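Local coordinates for galectin (Xenopus laevis, PDB 3WUD), which binds lactose and related beta-galactosides through a beta-sandwich carbohydrate-recognition domain, as expected of a proto-type galectin close to galectin-1, at residues L37-S42 with I113-D118; A86-C91 with D126-K131. One frame throughout, in Å; residues are numbered along the deposited sequence. Where two conformers were deposited one is given.

Contact 1: residues L37-S42 with I113-D118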
# COMPACT_ATOMS: atom_id res chain seq x y z
N LEU A 37 6.38 2.38 10.59
CA LEU A 37 5.10 1.72 10.89
C LEU A 37 4.60 2.28 12.20
O LEU A 37 5.39 2.40 13.17
CB LEU A 37 5.32 0.22 11.08
CG LEU A 37 5.61 -0.68 9.90
CD1 LEU A 37 5.46 -2.11 10.40
CD2 LEU A 37 4.60 -0.43 8.83
N GLY A 38 3.32 2.58 12.31
CA GLY A 38 2.79 3.07 13.57
C GLY A 38 1.34 3.38 13.40
O GLY A 38 0.57 2.58 12.79
N LYS A 39 0.96 4.53 13.97
CA LYS A 39 -0.46 4.90 14.15
C LYS A 39 -0.89 6.10 13.33
O LYS A 39 -2.09 6.24 12.89
CB LYS A 39 -0.76 5.11 15.67
CG LYS A 39 -0.38 3.93 16.58
CD LYS A 39 -0.77 4.20 18.04
CE LYS A 39 -0.00 5.31 18.74
NZ LYS A 39 -0.43 5.26 20.16
N ASP A 40 0.09 6.98 13.03
CA ASP A 40 -0.05 8.10 12.16
C ASP A 40 1.35 8.73 11.92
O ASP A 40 2.33 8.24 12.44
CB ASP A 40 -1.02 9.17 12.78
CG ASP A 40 -0.64 9.55 14.17
OD1 ASP A 40 0.52 9.87 14.37
OD2 ASP A 40 -1.49 9.46 15.11
N SER A 41 1.40 9.84 11.16
CA SER A 41 2.63 10.49 10.77
C SER A 41 3.41 11.04 11.96
O SER A 41 4.58 11.28 11.85
CB SER A 41 2.37 11.59 9.70
OG SER A 41 1.67 12.68 10.22
N SER A 42 2.79 11.14 13.14
CA SER A 42 3.45 11.63 14.33
C SER A 42 3.86 10.56 15.31
O SER A 42 4.56 10.84 16.27
CB SER A 42 2.54 12.70 15.07
OG SER A 42 2.44 13.85 14.23
N ILE A 113 8.21 -2.23 21.69
CA ILE A 113 7.07 -1.35 21.47
C ILE A 113 6.87 -0.58 22.78
O ILE A 113 6.67 -1.20 23.84
CB ILE A 113 5.75 -2.08 21.14
CG1 ILE A 113 5.75 -2.78 19.76
CG2 ILE A 113 4.62 -1.07 21.15
CD1 ILE A 113 4.53 -3.65 19.54
N ARG A 114 6.90 0.75 22.65
CA ARG A 114 7.17 1.72 23.71
C ARG A 114 5.97 2.60 23.97
O ARG A 114 6.04 3.61 24.71
CB ARG A 114 8.29 2.66 23.19
CG ARG A 114 9.62 1.94 23.02
CD ARG A 114 10.66 2.84 22.33
NE ARG A 114 11.97 2.32 22.55
CZ ARG A 114 13.07 2.75 21.89
NH1 ARG A 114 13.00 3.69 20.96
NH2 ARG A 114 14.24 2.24 22.21
N MET A 115 4.90 2.27 23.28
CA MET A 115 3.76 3.18 23.23
C MET A 115 2.50 2.33 23.17
O MET A 115 2.59 1.15 22.83
CB MET A 115 3.84 4.16 22.06
CG MET A 115 3.73 3.59 20.63
SD MET A 115 3.83 4.90 19.37
CE MET A 115 5.58 5.23 19.53
N PRO A 116 1.35 2.94 23.55
CA PRO A 116 0.11 2.24 23.50
C PRO A 116 -0.26 1.94 22.08
O PRO A 116 -0.17 2.83 21.22
CB PRO A 116 -0.91 3.21 24.10
CG PRO A 116 -0.15 4.36 24.64
CD PRO A 116 1.19 4.34 23.98
N LEU A 117 -0.72 0.71 21.85
CA LEU A 117 -0.98 0.21 20.52
C LEU A 117 -2.01 -0.92 20.52
O LEU A 117 -1.83 -1.93 21.22
CB LEU A 117 0.36 -0.29 19.89
CG LEU A 117 0.38 -0.77 18.47
CD1 LEU A 117 0.08 0.35 17.48
CD2 LEU A 117 1.69 -1.43 18.09
N ASP A 118 -3.05 -0.77 19.70
CA ASP A 118 -4.08 -1.80 19.48
C ASP A 118 -3.66 -2.52 18.16
O ASP A 118 -3.24 -3.66 18.17
CB ASP A 118 -5.47 -1.09 19.42
CG ASP A 118 -6.66 -2.02 19.09
OD1 ASP A 118 -6.83 -3.06 19.76
OD2 ASP A 118 -7.47 -1.66 18.19

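Contact 2: residues A86-C91 with D126-K131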
# COMPACT_ATOMS: atom_id res chain seq x y z
N ALA A 86 19.38 -2.34 -5.95
CA ALA A 86 18.87 -3.68 -5.84
C ALA A 86 17.53 -3.66 -5.12
O ALA A 86 17.25 -2.75 -4.35
CB ALA A 86 19.82 -4.56 -5.05
N GLU A 87 16.78 -4.74 -5.33
CA GLU A 87 15.57 -5.02 -4.59
C GLU A 87 15.89 -5.57 -3.19
O GLU A 87 16.94 -6.21 -2.98
CB GLU A 87 14.73 -6.04 -5.37
CG GLU A 87 13.25 -6.02 -5.05
CD GLU A 87 12.39 -6.55 -6.21
OE1 GLU A 87 12.67 -7.64 -6.69
OE2 GLU A 87 11.48 -5.86 -6.66
N THR A 88 15.01 -5.25 -2.23
CA THR A 88 15.07 -5.83 -0.92
C THR A 88 13.65 -6.14 -0.45
O THR A 88 12.75 -5.57 -0.97
CB THR A 88 15.82 -4.95 0.08
OG1 THR A 88 16.03 -5.72 1.28
CG2 THR A 88 15.01 -3.64 0.35
N SER A 89 13.50 -7.07 0.48
CA SER A 89 12.22 -7.42 1.10
C SER A 89 12.43 -7.52 2.60
O SER A 89 13.44 -8.09 3.06
CB SER A 89 11.64 -8.72 0.50
OG SER A 89 12.44 -9.79 0.87
N ILE A 90 11.55 -6.92 3.40
CA ILE A 90 11.65 -6.97 4.86
C ILE A 90 10.26 -7.32 5.41
O ILE A 90 9.25 -6.78 4.83
CB ILE A 90 12.12 -5.59 5.40
CG1 ILE A 90 13.45 -5.15 4.75
CG2 ILE A 90 12.19 -5.57 6.93
CD1 ILE A 90 13.35 -3.87 3.98
N CYS A 91 10.17 -8.15 6.47
CA CYS A 91 8.85 -8.46 7.16
C CYS A 91 8.90 -7.86 8.55
O CYS A 91 9.86 -8.00 9.31
CB CYS A 91 8.38 -9.96 7.26
SG CYS A 91 6.55 -10.07 6.99
N ASP A 126 10.53 6.17 2.61
CA ASP A 126 11.26 7.25 1.97
C ASP A 126 12.61 6.66 1.51
O ASP A 126 13.19 5.86 2.20
CB ASP A 126 11.46 8.40 2.97
CG ASP A 126 12.06 9.67 2.35
OD1 ASP A 126 11.88 9.99 1.12
OD2 ASP A 126 12.71 10.38 3.13
N GLY A 127 13.04 6.98 0.31
CA GLY A 127 14.34 6.53 -0.16
C GLY A 127 14.37 5.14 -0.80
O GLY A 127 15.44 4.64 -1.15
N ILE A 128 13.19 4.52 -0.91
CA ILE A 128 13.06 3.18 -1.44
C ILE A 128 11.79 3.17 -2.30
O ILE A 128 10.79 3.68 -1.86
CB ILE A 128 13.07 2.08 -0.31
CG1 ILE A 128 12.93 0.68 -0.91
CG2 ILE A 128 12.01 2.31 0.77
CD1 ILE A 128 13.05 -0.42 0.11
N GLU A 129 11.85 2.57 -3.47
CA GLU A 129 10.73 2.58 -4.39
C GLU A 129 9.85 1.37 -4.12
O GLU A 129 10.32 0.26 -4.07
CB GLU A 129 11.23 2.63 -5.83
CG GLU A 129 12.08 3.87 -6.06
CD GLU A 129 12.53 4.04 -7.50
OE1 GLU A 129 11.66 3.89 -8.41
OE2 GLU A 129 13.76 4.34 -7.73
N LEU A 130 8.55 1.59 -3.98
CA LEU A 130 7.68 0.46 -3.68
C LEU A 130 7.65 -0.49 -4.86
O LEU A 130 7.49 -0.08 -6.03
CB LEU A 130 6.25 0.96 -3.40
CG LEU A 130 5.17 -0.04 -3.18
CD1 LEU A 130 5.35 -0.89 -1.94
CD2 LEU A 130 3.85 0.75 -3.11
N LYS A 131 7.72 -1.77 -4.54
CA LYS A 131 7.43 -2.82 -5.53
C LYS A 131 6.17 -3.54 -5.04
O LYS A 131 5.25 -3.67 -5.82
CB LYS A 131 8.64 -3.78 -5.68
CG LYS A 131 8.41 -5.09 -6.45
CD LYS A 131 7.89 -4.93 -7.85
CE LYS A 131 7.26 -6.25 -8.34
NZ LYS A 131 6.49 -7.02 -7.27

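Contact 1: residues L37-S42 with I113-D118
Lys-39 reaches across from the turn after strand 34-37 and lays its side chain from CG to NZ against Met-115, Pro-116 and Leu-117. Its CG sits beside the backbone N (chi1 -54°), and a bend at chi3 (-67°) then carries the amine over to the other loop. There NZ donates to the carbonyl of Pro-116, with NZ 2.7 Å from O, a short bond that arrives at a C=O...N angle of 157° and tilted slightly from the carbonyl plane. Pro-116 has no amide hydrogen to offer, but its carbonyl still accepts, and lysine is long enough to reach it. The methylenes are used as well: Lys-39 CG packs on Leu-117 CD1 at 3.7 Å, the two side chains meeting aslant, whereas CE lies 3.9 Å from Met-115 SD as lysine and methionine run past each other in opposite directions. Thus an aliphatic stem covers apolar neighbours while its charged end stays at the partly exposed margin. Asp-40 OD1 accepts from Ser-42 N in an Asx turn, just before strand 43-51. The loops after strands 34-37 and 108-112 thus close over Val-45, touched by Met-115 and Leu-117, and Tyr-94, touched by Leu-117, which belong to different sheets.

Contact 2: residues A86-C91 with D126-K131
The backbones of 86-91 and 126-131 stay well apart, nearest at Glu-87 and Lys-131 with CA atoms 8.5 Å from each other, since strand 19-26 lies between strands 86-95 and 129-135 in their sheet; side chains alone bridge the gap. On the buried side, Thr-88 and Ile-128 cross at about a right angle, methyl against methyl, with CG2 of Thr-88 3.8 Å from CD1 of Ile-128. The isoleucine gets there by a fully extended chain, CG1 opposite the backbone N (chi1 -180°) and CD1 continuing the line. Threonine suits the position because it is beta-branched, as befits a strand, and offers a methyl to Ile-128; the Thr-88 side chain also touches Phe-82 and Ile-26. Gly-127, with phi +85°, makes the turn that leads into Ile-128; a CB at its backbone angles would be jammed against the carbonyl O of Asp-126. At the outer face Glu-87 stretches its chain obliquely over Lys-131, and OE2 approaches the lysine stem, 3.2 Å from CG and 3.7 Å from CB. Beyond CG the lysine chain leads away from the carboxylate, and OE2 and NZ end 5.2 Å apart. Lys-131 also meets the second subunit, through backbone hydrogen bonds and packing on Ser-134 of that chain. The chemistry is therefore divided, with apolar packing inside and opposite charges at the surface, where at most a weak attraction is likely and no salt bridge is formed.

In the fold
From the N terminus, the chain enters contact 1 at 37-42, leaving strand 34-37, and passes through the strands and the loop that carry the sugar-binding residues before reaching 86-91, the first half of contact 2. It then returns to contact 1 at 113-118, closing a loop of 70 intervening residues, and to contact 2 at 126-131, closing one of 34. The two closures therefore cross instead of nesting. Contact 1 joins two loops that lead into strands of the six-stranded sheet, whereas contact 2 links strand 86-95 to strand 129-135 and the turn before it, across strand 19-26. Their centres are 22 Å apart, on opposite sides of the chain's centre, so they lie in separate parts of one galectin sandwich.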